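Local coordinates for protein endoglucanase family 5 (Clostridium acetobutylicum ATCC 824, PDB 6PZ7) that probably hydrolyses internal beta-1,4-glucosidic linkages in cellulose and, with broad specificity, in related plant polysaccharides, at residues A[9-13]-A[214-218]; A[26-32]-A[78-82]; A[40-46]-A[88-94]; A[108-112]-A[160-164]; A[139-145]-A[188-193]. One frame throughout, in Å; residues are numbered along the deposited sequence. Where two conformers were deposited one is given.

Contact 1 of 5, residues A[9-13]-A[214-218]; sequences SQQIV and KRVIV
In this (β/α)8 (TIM) barrel the N-terminal helix 9-16 precedes the first strand and lies across the N-terminal end of the barrel, where S9 and V13 pack on the interior-facing I217 of strand 216-221. The short axes of 9-13 and 216-218 pass 9.2 Å apart at 55°. At the polar end, S9 OG donates to K214 O over 2.7 Å. With OG anti to its own carbonyl carbon (chi1 -72°), the hydroxyl comes down beside K214, in its carbonyl plane and on a lone pair. S9 was deposited in two conformers, so this bond holds for one of them. A water gives K214 O a second donor, at 2.8 Å, and in turn accepts from S9 N at 3.0 Å. One helical turn later the contact becomes apolar. V13 and I217 slide past each other in opposite senses, and V13 CG2 comes alongside the I217 branches, 3.9 Å from CD1 and 4.0 Å from CG2. I217 CG1 also reaches back to S9 CB at 4.1 Å, while I12 CG2 reaches the same CD1 only loosely. F189 packs on S9 and I12, and V266 of strand 265-270 touches both V13 and I217. K214 O is thus gripped by a serine hydroxyl and a water, and the water also satisfies an N-H of the first helical turn.

Contact 2 of 5, residues A[26-32]-A[78-82]; sequences LDASPDE and WLNRV
L26, D31 and E32, on the loop that follows barrel strand 19-22, close on W78, R81 and V82 of helix 76-91, an outer helix of the TIM barrel. The ionic part is a side-on salt bridge. R81 NE meets E32 OE1 at 2.8 Å and R81 NH2 meets E32 OE2 at 3.0 Å, each on a syn lone pair. Carboxylate and guanidinium are nearly coplanar, 23° apart, although the two side chains cross at about a right angle. E32 reaches out with an extended chain, whereas R81 folds at chi2 (56°) to present its edge. Both ends have further partners, E32 OE2 taking T40 OG1, and R81 NH1 binding E84 and Y88 OH, which fixes the rotation of both groups. The aromatic part centres on W78, whose rim meets two oxygens in its plane: L26 O is 3.3 Å from CZ2 and D31 OD1 is 3.4 Å from CZ3. H65 stacks on the indole and W62 meets it at about 90°. Apolar contact comes from L26, with CD2 3.7 Å from W78 CH2 and CD1 resting more loosely by V82. D31 OD1 does double duty, for its anti lone pair also accepts E32 N at 2.8 Å.

Contact 3 of 5, residues A[40-46]-A[88-94]; sequences TTKAMID and YVIQDHM
Y88 lies flat against the first turn of helix 42-51, the T41-K42 peptide covering one face of its ring, with K42 N 3.7 Å above the centre. T40, T41 and K42 form the shallow hollow into which this ring fits. CG of Y88 is anti to its carbonyl carbon (chi1 -61°), which turns the ring toward the start of helix 42-51; its hydroxyl is held mainly by R81. The matching bump is I45, whose CG1 presses on Y88 CB at 3.8 Å and whose CG2 enters a pocket formed by Y88 O, V89 CG2 and M94 CE, the last 3.7 Å away. On the rim K42 wraps past the Y88 ring and brings NZ to D92 OD1 at 2.8 Å and to D46 OD1 at 3.0 Å. K42 was deposited in two conformers, so these bonds are less certain. D46 OD1 and D92 OD2 lie 2.6 Å apart, so one acid probably carries a proton. T41 and M44 form a capping box that starts helix 42-51. V89 packs on V56 and I58 of strand 55-58 and on A96 of strand 95-99, which sets helix 76-91 on the barrel wall, while helix 42-51 meets that helix through I45.

Contact 4 of 5, residues A[108-112]-A[160-164]; sequences IPTYN and TAESR
E162, in the first turn of helix 161-180, slides past Y111 in the opposite sense and lays its aliphatic part on one face of the phenol ring. E162 CG stands 3.8 Å from the ring centroid, 27° off the normal and offset toward the rim, a CH-pi contact. The carboxylate and the ring are tilted only 20° apart. CG of E162 is anti to its backbone N (chi1 166°), and the chain runs on extended, which carries OE2 beyond the ring to the backbone. There its anti lone pair accepts Y111 N at 2.8 Å. A water donates to E162 OE2 at 2.7 Å and accepts in turn from N112 N. Y111 OH binds D165 OD2. T110 is the N-cap of helix 111-132, its OG1 receiving K113 N, and P109 before it centres an inverse gamma turn. P109 faces helix 161-180, touching I167 and F170; its carbonyl O is approached by S163 CB at 3.2 Å and by S163 CA in a CA-H...O contact, and has no hydrogen-bond partner in the model. Two outer helices of the barrel thus start side by side, and the start of 111-132 would probably favour a negatively charged E162 carboxylate.

Contact 5 of 5, residues A[139-145]-A[188-193]; sequences LIFQTLN and RFIMVP. Unlike the reference sequence in segment 139-145: Q142 (reference Glu).
R188 CD packs over the centre of the F141 ring, 3.5 Å from its centroid and 4° off the normal. The guanidinium lies off-centre with its plane 45° to the ring, a looser cation-pi contact. Its edge turns to L139, where NH1 donates to L139 O at 2.9 Å, while NE is held by N185. Between the two strands the backbones are tightly joined, M191 N to F141 O at 2.8 Å and T143 N to M191 O at 2.9 Å, the latter nearly along the C=O axis. P193 CG also sits close, 3.3 Å from L144 O. These are strands 139-142 and 190-193, fourth and fifth of the parallel TIM barrel. F141, T143 and I190 turn outward to helix 161-180; I140, Q142 and M191 turn to the barrel interior, where M191 SD meets I140 CG2 at 4.0 Å. Q142, Glu in the reference sequence, has its OE1 bound by R57 and N99. The start of the pair is looser: F141 N reaches F189 O only weakly, at 3.3 Å, and a water bridges L139 O and F189 N. N145 OD1 also binds R57, and its side chain is about 6 Å from a bound 1,2-ethanediol, probably from the crystallisation liquor.

In the fold
Contacts 1 and 5 share the barrel wall, their centres 10 Å apart. Strands 190-193 and 216-221 are neighbours there, joined by I217 N to I190 O at 2.8 Å, while F189 fills in against helix 9-16. Contacts 2 and 3 share helix 76-91, with centres 16 Å apart, and T40 links them by bonding both partners of the salt bridge in contact 2. Contact 4 lies on the opposite side of the chain's centre from contact 3, 38 Å between centres, and its two helices flank strand 139-142 of contact 5 in the chain. N145, at the end of contact 5, lies at the C-terminal mouth of the barrel, where the active site is expected as in other GH5 enzymes.

Contact 1 of 5, residues A[9-13]-A[214-218]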
# COMPACT_ATOMS: atom_id res chain seq x y z
N SER A 9 -5.06 11.35 -12.90
CA SER A 9 -4.76 10.22 -12.02
C SER A 9 -4.14 9.07 -12.80
O SER A 9 -3.18 8.45 -12.35
CB SER A 9 -6.01 9.77 -11.27
OG SER A 9 -6.39 10.70 -10.28
N GLN A 10 -4.66 8.78 -13.99
CA GLN A 10 -4.12 7.64 -14.74
C GLN A 10 -2.69 7.94 -15.20
O GLN A 10 -1.83 7.05 -15.20
CB GLN A 10 -5.02 7.27 -15.92
CG GLN A 10 -4.55 6.04 -16.70
CD GLN A 10 -4.56 4.75 -15.87
OE1 GLN A 10 -5.59 4.39 -15.30
NE2 GLN A 10 -3.43 4.06 -15.82
N GLN A 11 -2.42 9.19 -15.59
CA GLN A 11 -1.05 9.57 -15.93
C GLN A 11 -0.11 9.41 -14.74
O GLN A 11 1.03 8.92 -14.88
CB GLN A 11 -1.02 11.00 -16.46
CG GLN A 11 -1.59 11.09 -17.88
CD GLN A 11 -1.67 12.54 -18.34
OE1 GLN A 11 -2.04 13.45 -17.57
NE2 GLN A 11 -1.39 12.78 -19.59
N ILE A 12 -0.58 9.75 -13.54
CA ILE A 12 0.21 9.55 -12.32
C ILE A 12 0.49 8.07 -12.12
O ILE A 12 1.63 7.66 -11.85
CB ILE A 12 -0.51 10.16 -11.10
CG1 ILE A 12 -0.52 11.69 -11.15
CG2 ILE A 12 0.10 9.69 -9.78
CD1 ILE A 12 0.82 12.36 -10.86
N VAL A 13 -0.56 7.24 -12.19
CA VAL A 13 -0.37 5.80 -11.99
C VAL A 13 0.65 5.24 -12.98
O VAL A 13 1.53 4.46 -12.62
CB VAL A 13 -1.72 5.08 -12.07
CG1 VAL A 13 -1.57 3.57 -12.13
CG2 VAL A 13 -2.56 5.44 -10.83
N LYS A 214 -11.55 13.58 -8.75
CA LYS A 214 -10.82 13.09 -9.92
C LYS A 214 -9.36 12.74 -9.62
O LYS A 214 -8.70 12.14 -10.48
CB LYS A 214 -10.87 14.11 -11.07
CG LYS A 214 -10.08 15.38 -10.80
CD LYS A 214 -10.18 16.38 -11.97
CE LYS A 214 -9.41 17.66 -11.67
NZ LYS A 214 -9.60 18.70 -12.74
N ARG A 215 -8.87 13.11 -8.45
CA ARG A 215 -7.50 12.84 -8.06
C ARG A 215 -7.38 11.72 -7.05
O ARG A 215 -6.35 11.60 -6.37
CB ARG A 215 -6.84 14.13 -7.58
CG ARG A 215 -6.65 15.14 -8.71
CD ARG A 215 -5.66 16.20 -8.34
NE ARG A 215 -5.46 17.19 -9.40
CZ ARG A 215 -6.20 18.27 -9.56
NH1 ARG A 215 -7.21 18.52 -8.74
NH2 ARG A 215 -5.93 19.11 -10.55
N VAL A 216 -8.42 10.90 -6.92
CA VAL A 216 -8.41 9.72 -6.07
C VAL A 216 -8.17 8.46 -6.89
O VAL A 216 -8.77 8.28 -7.96
CB VAL A 216 -9.69 9.63 -5.22
CG1 VAL A 216 -9.81 8.24 -4.54
CG2 VAL A 216 -9.71 10.72 -4.17
N ILE A 217 -7.26 7.62 -6.40
CA ILE A 217 -6.87 6.35 -6.99
C ILE A 217 -7.33 5.24 -6.06
O ILE A 217 -7.22 5.39 -4.83
CB ILE A 217 -5.34 6.36 -7.12
CG1 ILE A 217 -4.85 7.43 -8.09
CG2 ILE A 217 -4.79 4.97 -7.51
CD1 ILE A 217 -3.39 7.87 -7.89
N VAL A 218 -7.77 4.12 -6.60
CA VAL A 218 -8.16 2.97 -5.76
C VAL A 218 -6.92 2.18 -5.36
O VAL A 218 -6.08 1.87 -6.23
CB VAL A 218 -9.18 2.10 -6.50
CG1 VAL A 218 -9.50 0.83 -5.71
CG2 VAL A 218 -10.45 2.88 -6.75
O HOH W 1 -7.49 13.06 -12.83

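Contact 2 of 5, residues A[26-32]-A[78-82]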
# COMPACT_ATOMS: atom_id res chain seq x y z
N LEU A 26 8.48 1.53 9.40
CA LEU A 26 7.68 2.53 10.12
C LEU A 26 6.28 2.02 10.50
O LEU A 26 5.59 2.67 11.30
CB LEU A 26 7.64 3.85 9.37
CG LEU A 26 8.99 4.51 9.16
CD1 LEU A 26 8.86 5.70 8.24
CD2 LEU A 26 9.68 4.90 10.43
N ASP A 27 5.90 0.91 9.92
CA ASP A 27 4.70 0.17 10.26
C ASP A 27 4.89 -0.77 11.43
O ASP A 27 3.89 -1.27 11.98
CB ASP A 27 4.16 -0.60 9.04
CG ASP A 27 5.18 -1.40 8.28
OD1 ASP A 27 4.89 -2.57 7.90
OD2 ASP A 27 6.30 -0.89 8.00
N ALA A 28 6.14 -1.03 11.83
CA ALA A 28 6.42 -1.81 13.02
C ALA A 28 6.11 -0.98 14.25
O ALA A 28 5.90 0.23 14.17
CB ALA A 28 7.89 -2.25 13.05
N SER A 29 6.11 -1.61 15.41
CA SER A 29 5.88 -0.91 16.67
C SER A 29 6.75 -1.55 17.73
O SER A 29 7.14 -2.71 17.60
CB SER A 29 4.40 -0.92 17.09
OG SER A 29 3.83 -2.20 16.92
N PRO A 30 7.10 -0.81 18.77
CA PRO A 30 6.73 0.60 18.96
C PRO A 30 7.55 1.55 18.12
O PRO A 30 7.17 2.71 18.00
CB PRO A 30 7.00 0.83 20.46
CG PRO A 30 8.05 -0.13 20.80
CD PRO A 30 7.79 -1.36 19.96
N ASP A 31 8.63 1.07 17.50
CA ASP A 31 9.45 1.95 16.67
C ASP A 31 10.00 1.16 15.48
O ASP A 31 9.72 -0.02 15.31
CB ASP A 31 10.53 2.64 17.50
CG ASP A 31 10.77 4.08 17.06
OD1 ASP A 31 11.17 4.31 15.89
OD2 ASP A 31 10.53 5.01 17.88
N GLU A 32 10.77 1.86 14.65
CA GLU A 32 11.13 1.43 13.33
C GLU A 32 11.90 0.11 13.30
O GLU A 32 11.80 -0.65 12.34
CB GLU A 32 11.97 2.60 12.77
CG GLU A 32 12.61 2.32 11.44
CD GLU A 32 13.29 3.53 10.81
OE1 GLU A 32 13.34 4.57 11.47
OE2 GLU A 32 13.73 3.37 9.65
N TRP A 78 8.47 11.46 16.02
CA TRP A 78 8.04 10.46 15.06
C TRP A 78 7.77 11.10 13.72
O TRP A 78 8.21 10.58 12.68
CB TRP A 78 6.81 9.73 15.59
CG TRP A 78 6.28 8.65 14.68
CD1 TRP A 78 5.12 8.67 13.98
CD2 TRP A 78 6.89 7.39 14.37
NE1 TRP A 78 4.95 7.51 13.27
CE2 TRP A 78 6.02 6.70 13.50
CE3 TRP A 78 8.08 6.78 14.78
CZ2 TRP A 78 6.31 5.42 13.04
CZ3 TRP A 78 8.36 5.50 14.31
CH2 TRP A 78 7.48 4.84 13.45
N LEU A 79 7.02 12.20 13.69
CA LEU A 79 6.79 12.89 12.42
C LEU A 79 8.11 13.28 11.78
O LEU A 79 8.25 13.21 10.55
CB LEU A 79 5.92 14.13 12.62
CG LEU A 79 4.42 13.93 12.61
CD1 LEU A 79 3.74 15.17 13.15
CD2 LEU A 79 3.90 13.58 11.23
N ASN A 80 9.07 13.74 12.57
CA ASN A 80 10.35 14.14 12.01
C ASN A 80 11.05 12.95 11.35
O ASN A 80 11.61 13.08 10.24
CB ASN A 80 11.28 14.70 13.11
CG ASN A 80 10.85 16.07 13.60
OD1 ASN A 80 10.05 16.77 12.98
ND2 ASN A 80 11.42 16.47 14.72
N ARG A 81 10.98 11.77 11.98
CA ARG A 81 11.58 10.56 11.39
C ARG A 81 10.86 10.13 10.13
O ARG A 81 11.50 9.80 9.12
CB ARG A 81 11.64 9.43 12.41
CG ARG A 81 12.24 8.15 11.84
CD ARG A 81 13.64 8.36 11.25
NE ARG A 81 14.08 7.11 10.63
CZ ARG A 81 15.03 7.03 9.70
NH1 ARG A 81 15.70 8.08 9.28
NH2 ARG A 81 15.27 5.84 9.15
N VAL A 82 9.53 10.16 10.14
CA VAL A 82 8.77 9.83 8.94
C VAL A 82 9.19 10.75 7.81
O VAL A 82 9.40 10.31 6.67
CB VAL A 82 7.26 9.90 9.22
CG1 VAL A 82 6.47 9.71 7.95
CG2 VAL A 82 6.83 8.85 10.25

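Contact 3 of 5, residues A[40-46]-A[88-94]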
# COMPACT_ATOMS: atom_id res chain seq x y z
N THR A 40 16.32 2.65 8.60
CA THR A 40 16.42 2.90 7.17
C THR A 40 17.44 3.99 6.88
O THR A 40 17.53 4.98 7.61
CB THR A 40 15.07 3.32 6.62
OG1 THR A 40 14.07 2.38 7.02
CG2 THR A 40 15.05 3.41 5.10
N THR A 41 18.22 3.80 5.83
CA THR A 41 19.20 4.77 5.37
C THR A 41 18.92 5.20 3.93
O THR A 41 18.26 4.49 3.15
CB THR A 41 20.63 4.21 5.42
OG1 THR A 41 20.69 3.13 4.48
CG2 THR A 41 21.00 3.71 6.80
N LYS A 42 19.46 6.36 3.59
CA LYS A 42 19.41 6.84 2.22
C LYS A 42 20.00 5.81 1.26
O LYS A 42 19.49 5.60 0.15
CB LYS A 42 20.17 8.16 2.13
CG LYS A 42 20.33 8.76 0.75
CD LYS A 42 18.98 9.02 0.12
CE LYS A 42 19.04 10.27 -0.80
NZ LYS A 42 19.96 10.10 -1.97
N ALA A 43 21.08 5.15 1.68
CA ALA A 43 21.74 4.19 0.80
C ALA A 43 20.82 3.02 0.44
O ALA A 43 20.88 2.48 -0.67
CB ALA A 43 23.01 3.67 1.44
N MET A 44 19.97 2.60 1.37
CA MET A 44 18.99 1.54 1.06
C MET A 44 18.03 2.02 -0.02
O MET A 44 17.73 1.30 -0.99
CB MET A 44 18.22 1.15 2.33
CG MET A 44 19.06 0.47 3.40
SD MET A 44 18.12 0.35 4.94
CE MET A 44 19.47 0.03 6.08
N ILE A 45 17.52 3.24 0.12
CA ILE A 45 16.58 3.79 -0.86
C ILE A 45 17.27 4.03 -2.21
O ILE A 45 16.68 3.81 -3.28
CB ILE A 45 15.89 5.05 -0.29
CG1 ILE A 45 15.14 4.72 0.99
CG2 ILE A 45 15.01 5.70 -1.34
CD1 ILE A 45 14.09 3.61 0.86
N ASP A 46 18.55 4.42 -2.19
CA ASP A 46 19.31 4.54 -3.42
C ASP A 46 19.37 3.20 -4.17
O ASP A 46 19.34 3.17 -5.41
CB ASP A 46 20.75 5.00 -3.11
CG ASP A 46 20.86 6.44 -2.65
OD1 ASP A 46 19.91 7.25 -2.74
OD2 ASP A 46 21.97 6.81 -2.21
N TYR A 88 14.21 10.64 1.79
CA TYR A 88 15.10 9.74 1.05
C TYR A 88 14.50 9.46 -0.32
O TYR A 88 15.20 9.43 -1.34
CB TYR A 88 15.31 8.40 1.79
CG TYR A 88 15.94 8.42 3.16
CD1 TYR A 88 16.81 9.39 3.59
CD2 TYR A 88 15.65 7.38 4.04
CE1 TYR A 88 17.35 9.35 4.86
CE2 TYR A 88 16.17 7.33 5.30
CZ TYR A 88 17.04 8.33 5.72
OH TYR A 88 17.56 8.28 7.00
N VAL A 89 13.20 9.13 -0.33
CA VAL A 89 12.51 8.74 -1.55
C VAL A 89 12.36 9.93 -2.51
O VAL A 89 12.68 9.86 -3.71
CB VAL A 89 11.14 8.12 -1.20
CG1 VAL A 89 10.36 7.79 -2.46
CG2 VAL A 89 11.32 6.86 -0.36
N ILE A 90 11.87 11.06 -1.98
CA ILE A 90 11.63 12.24 -2.80
C ILE A 90 12.93 12.76 -3.38
O ILE A 90 12.97 13.18 -4.55
CB ILE A 90 10.85 13.31 -1.99
CG1 ILE A 90 9.42 12.81 -1.63
CG2 ILE A 90 10.82 14.65 -2.70
CD1 ILE A 90 8.50 12.62 -2.79
N GLN A 91 14.00 12.79 -2.58
CA GLN A 91 15.30 13.26 -3.06
C GLN A 91 15.88 12.36 -4.15
O GLN A 91 16.77 12.80 -4.89
CB GLN A 91 16.29 13.34 -1.90
CG GLN A 91 16.00 14.45 -0.94
CD GLN A 91 16.78 14.39 0.34
OE1 GLN A 91 17.54 13.45 0.59
NE2 GLN A 91 16.59 15.38 1.20
N ASP A 92 15.42 11.13 -4.26
CA ASP A 92 15.79 10.22 -5.34
C ASP A 92 14.84 10.32 -6.52
O ASP A 92 14.88 9.44 -7.41
CB ASP A 92 15.95 8.79 -4.84
CG ASP A 92 17.25 8.55 -4.14
OD1 ASP A 92 18.11 9.46 -4.03
OD2 ASP A 92 17.47 7.41 -3.64
N HIS A 93 13.97 11.32 -6.57
CA HIS A 93 13.08 11.56 -7.69
C HIS A 93 12.19 10.36 -7.98
O HIS A 93 11.96 9.99 -9.13
CB HIS A 93 13.86 12.05 -8.92
CG HIS A 93 14.49 13.39 -8.70
ND1 HIS A 93 13.76 14.54 -8.53
CD2 HIS A 93 15.79 13.74 -8.56
CE1 HIS A 93 14.60 15.56 -8.37
NE2 HIS A 93 15.82 15.09 -8.36
N MET A 94 11.69 9.72 -6.93
CA MET A 94 10.66 8.69 -7.00
C MET A 94 9.37 9.23 -6.38
O MET A 94 9.36 10.23 -5.64
CB MET A 94 11.10 7.44 -6.25
CG MET A 94 12.28 6.76 -6.95
SD MET A 94 12.73 5.13 -6.27
CE MET A 94 13.43 5.62 -4.69
O HOH W 2 19.47 12.21 -3.79

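Contact 4 of 5, residues A[108-112]-A[160-164]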
# COMPACT_ATOMS: atom_id res chain seq x y z
N ILE A 108 -12.13 1.75 13.35
CA ILE A 108 -13.00 0.59 13.55
C ILE A 108 -14.26 0.76 12.72
O ILE A 108 -15.14 1.53 13.10
CB ILE A 108 -13.31 0.33 15.02
CG1 ILE A 108 -12.03 0.31 15.87
CG2 ILE A 108 -14.08 -0.98 15.14
CD1 ILE A 108 -12.31 0.38 17.39
N PRO A 109 -14.39 0.02 11.59
CA PRO A 109 -15.52 0.30 10.67
C PRO A 109 -16.80 -0.43 11.05
O PRO A 109 -17.28 -1.35 10.37
CB PRO A 109 -14.96 -0.14 9.31
CG PRO A 109 -14.00 -1.24 9.65
CD PRO A 109 -13.32 -0.74 10.93
N THR A 110 -17.42 0.03 12.15
CA THR A 110 -18.79 -0.35 12.51
C THR A 110 -19.58 0.93 12.74
O THR A 110 -19.02 1.97 13.09
CB THR A 110 -18.86 -1.23 13.78
OG1 THR A 110 -18.42 -0.44 14.89
CG2 THR A 110 -18.08 -2.49 13.64
N TYR A 111 -20.92 0.84 12.62
CA TYR A 111 -21.74 2.00 12.91
C TYR A 111 -21.57 2.43 14.37
O TYR A 111 -21.53 3.64 14.68
CB TYR A 111 -23.22 1.73 12.63
CG TYR A 111 -23.52 1.46 11.17
CD1 TYR A 111 -23.07 2.31 10.15
CD2 TYR A 111 -24.24 0.33 10.78
CE1 TYR A 111 -23.39 2.08 8.84
CE2 TYR A 111 -24.53 0.08 9.47
CZ TYR A 111 -24.11 0.95 8.49
OH TYR A 111 -24.38 0.68 7.18
N ASN A 112 -21.39 1.48 15.26
CA ASN A 112 -21.26 1.79 16.67
C ASN A 112 -19.98 2.58 16.95
O ASN A 112 -20.02 3.52 17.77
CB ASN A 112 -21.27 0.49 17.45
CG ASN A 112 -20.97 0.67 18.91
OD1 ASN A 112 -19.97 0.12 19.41
ND2 ASN A 112 -21.80 1.39 19.60
N THR A 160 -18.55 -6.81 5.44
CA THR A 160 -20.00 -6.82 5.48
C THR A 160 -20.52 -5.53 4.88
O THR A 160 -19.77 -4.56 4.72
CB THR A 160 -20.55 -6.97 6.92
OG1 THR A 160 -20.21 -5.80 7.65
CG2 THR A 160 -20.01 -8.23 7.60
N ALA A 161 -21.81 -5.50 4.60
CA ALA A 161 -22.39 -4.26 4.10
C ALA A 161 -22.15 -3.12 5.08
O ALA A 161 -21.80 -2.00 4.67
CB ALA A 161 -23.88 -4.48 3.86
N GLU A 162 -22.30 -3.37 6.38
CA GLU A 162 -22.05 -2.33 7.39
C GLU A 162 -20.63 -1.80 7.29
O GLU A 162 -20.40 -0.60 7.24
CB GLU A 162 -22.29 -2.91 8.79
CG GLU A 162 -21.74 -2.03 9.90
CD GLU A 162 -22.01 -2.52 11.31
OE1 GLU A 162 -22.33 -3.75 11.49
OE2 GLU A 162 -21.89 -1.77 12.25
N SER A 163 -19.63 -2.70 7.32
CA SER A 163 -18.26 -2.22 7.38
C SER A 163 -17.83 -1.57 6.08
O SER A 163 -17.07 -0.60 6.10
CB SER A 163 -17.31 -3.34 7.83
OG SER A 163 -17.49 -4.57 7.09
N ARG A 164 -18.32 -2.08 4.94
CA ARG A 164 -18.02 -1.42 3.66
C ARG A 164 -18.58 0.00 3.62
O ARG A 164 -17.93 0.94 3.13
CB ARG A 164 -18.51 -2.28 2.50
CG ARG A 164 -17.74 -3.58 2.36
CD ARG A 164 -18.09 -4.35 1.12
NE ARG A 164 -19.48 -4.81 1.04
CZ ARG A 164 -19.91 -5.99 1.44
NH1 ARG A 164 -19.09 -6.86 2.00
NH2 ARG A 164 -21.20 -6.30 1.29
O HOH W 3 -22.52 -1.22 14.80

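Contact 5 of 5, residues A[139-145]-A[188-193]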
# COMPACT_ATOMS: atom_id res chain seq x y z
N LEU A 139 4.54 13.08 -3.87
CA LEU A 139 4.08 12.53 -2.59
C LEU A 139 2.58 12.28 -2.69
O LEU A 139 1.79 13.21 -2.93
CB LEU A 139 4.39 13.47 -1.42
CG LEU A 139 3.94 12.95 -0.07
CD1 LEU A 139 4.55 11.61 0.30
CD2 LEU A 139 4.21 13.99 1.04
N ILE A 140 2.20 11.02 -2.55
CA ILE A 140 0.82 10.54 -2.59
C ILE A 140 0.44 10.12 -1.17
O ILE A 140 1.25 9.48 -0.47
CB ILE A 140 0.75 9.33 -3.55
CG1 ILE A 140 1.07 9.79 -4.99
CG2 ILE A 140 -0.61 8.64 -3.48
CD1 ILE A 140 1.28 8.66 -5.96
N PHE A 141 -0.77 10.49 -0.73
CA PHE A 141 -1.29 10.02 0.54
C PHE A 141 -2.20 8.82 0.28
O PHE A 141 -2.99 8.84 -0.65
CB PHE A 141 -2.10 11.10 1.28
CG PHE A 141 -1.31 12.30 1.76
CD1 PHE A 141 0.05 12.29 1.92
CD2 PHE A 141 -1.99 13.46 2.06
CE1 PHE A 141 0.72 13.43 2.37
CE2 PHE A 141 -1.33 14.60 2.47
CZ PHE A 141 0.01 14.58 2.67
N GLN A 142 -2.12 7.80 1.14
CA GLN A 142 -3.03 6.66 1.10
C GLN A 142 -3.77 6.68 2.44
O GLN A 142 -3.15 6.61 3.51
CB GLN A 142 -2.23 5.39 0.89
CG GLN A 142 -3.00 4.11 1.05
CD GLN A 142 -2.09 2.89 1.09
OE1 GLN A 142 -2.14 2.10 2.07
NE2 GLN A 142 -1.31 2.72 0.12
N THR A 143 -5.08 6.83 2.39
CA THR A 143 -5.84 7.15 3.61
C THR A 143 -5.75 6.08 4.68
O THR A 143 -5.57 6.40 5.86
CB THR A 143 -7.30 7.40 3.22
OG1 THR A 143 -7.78 6.26 2.54
CG2 THR A 143 -7.47 8.66 2.38
N LEU A 144 -5.89 4.82 4.26
CA LEU A 144 -6.02 3.65 5.11
C LEU A 144 -5.32 2.51 4.40
O LEU A 144 -5.23 2.48 3.17
CB LEU A 144 -7.49 3.29 5.30
CG LEU A 144 -8.42 4.38 5.87
CD1 LEU A 144 -9.85 3.95 5.74
CD2 LEU A 144 -8.05 4.63 7.32
N ASN A 145 -4.87 1.51 5.17
CA ASN A 145 -4.16 0.35 4.60
C ASN A 145 -5.15 -0.77 4.26
O ASN A 145 -5.56 -0.92 3.10
CB ASN A 145 -3.10 -0.12 5.60
CG ASN A 145 -2.45 -1.40 5.16
OD1 ASN A 145 -2.09 -1.53 4.01
ND2 ASN A 145 -2.28 -2.33 6.06
N ARG A 188 -3.22 17.19 -4.30
CA ARG A 188 -2.44 15.96 -4.13
C ARG A 188 -3.29 14.76 -4.55
O ARG A 188 -4.49 14.71 -4.31
CB ARG A 188 -2.01 15.82 -2.67
CG ARG A 188 -1.04 14.69 -2.44
CD ARG A 188 -0.41 14.65 -1.04
NE ARG A 188 0.09 15.95 -0.64
CZ ARG A 188 1.09 16.60 -1.19
NH1 ARG A 188 1.86 16.04 -2.12
NH2 ARG A 188 1.33 17.87 -0.83
N PHE A 189 -2.65 13.77 -5.15
CA PHE A 189 -3.29 12.49 -5.44
C PHE A 189 -3.37 11.65 -4.17
O PHE A 189 -2.46 11.64 -3.35
CB PHE A 189 -2.56 11.78 -6.59
CG PHE A 189 -2.68 12.53 -7.87
CD1 PHE A 189 -1.81 13.58 -8.17
CD2 PHE A 189 -3.76 12.32 -8.73
CE1 PHE A 189 -2.00 14.35 -9.32
CE2 PHE A 189 -3.91 13.07 -9.89
CZ PHE A 189 -3.04 14.08 -10.16
N ILE A 190 -4.51 10.97 -4.02
CA ILE A 190 -4.87 10.25 -2.81
C ILE A 190 -5.33 8.86 -3.18
O ILE A 190 -6.23 8.72 -4.01
CB ILE A 190 -5.94 10.99 -1.97
CG1 ILE A 190 -5.49 12.39 -1.59
CG2 ILE A 190 -6.27 10.17 -0.72
CD1 ILE A 190 -6.57 13.29 -0.98
N MET A 191 -4.75 7.85 -2.55
CA MET A 191 -5.20 6.46 -2.68
C MET A 191 -6.17 6.11 -1.56
O MET A 191 -5.92 6.44 -0.39
CB MET A 191 -4.00 5.50 -2.64
CG MET A 191 -3.20 5.51 -3.92
SD MET A 191 -1.55 4.75 -3.81
CE MET A 191 -1.97 3.10 -3.31
N VAL A 192 -7.26 5.41 -1.90
CA VAL A 192 -8.25 4.94 -0.92
C VAL A 192 -8.53 3.46 -1.17
O VAL A 192 -8.71 3.06 -2.34
CB VAL A 192 -9.57 5.73 -0.98
CG1 VAL A 192 -9.30 7.20 -0.70
CG2 VAL A 192 -10.36 5.55 -2.30
N PRO A 193 -8.54 2.63 -0.12
CA PRO A 193 -8.82 1.20 -0.31
C PRO A 193 -10.29 0.85 -0.14
O PRO A 193 -11.06 1.56 0.49
CB PRO A 193 -8.01 0.56 0.84
CG PRO A 193 -8.17 1.58 1.97
CD PRO A 193 -8.11 2.93 1.27
O HOH W 4 0.27 13.39 -5.31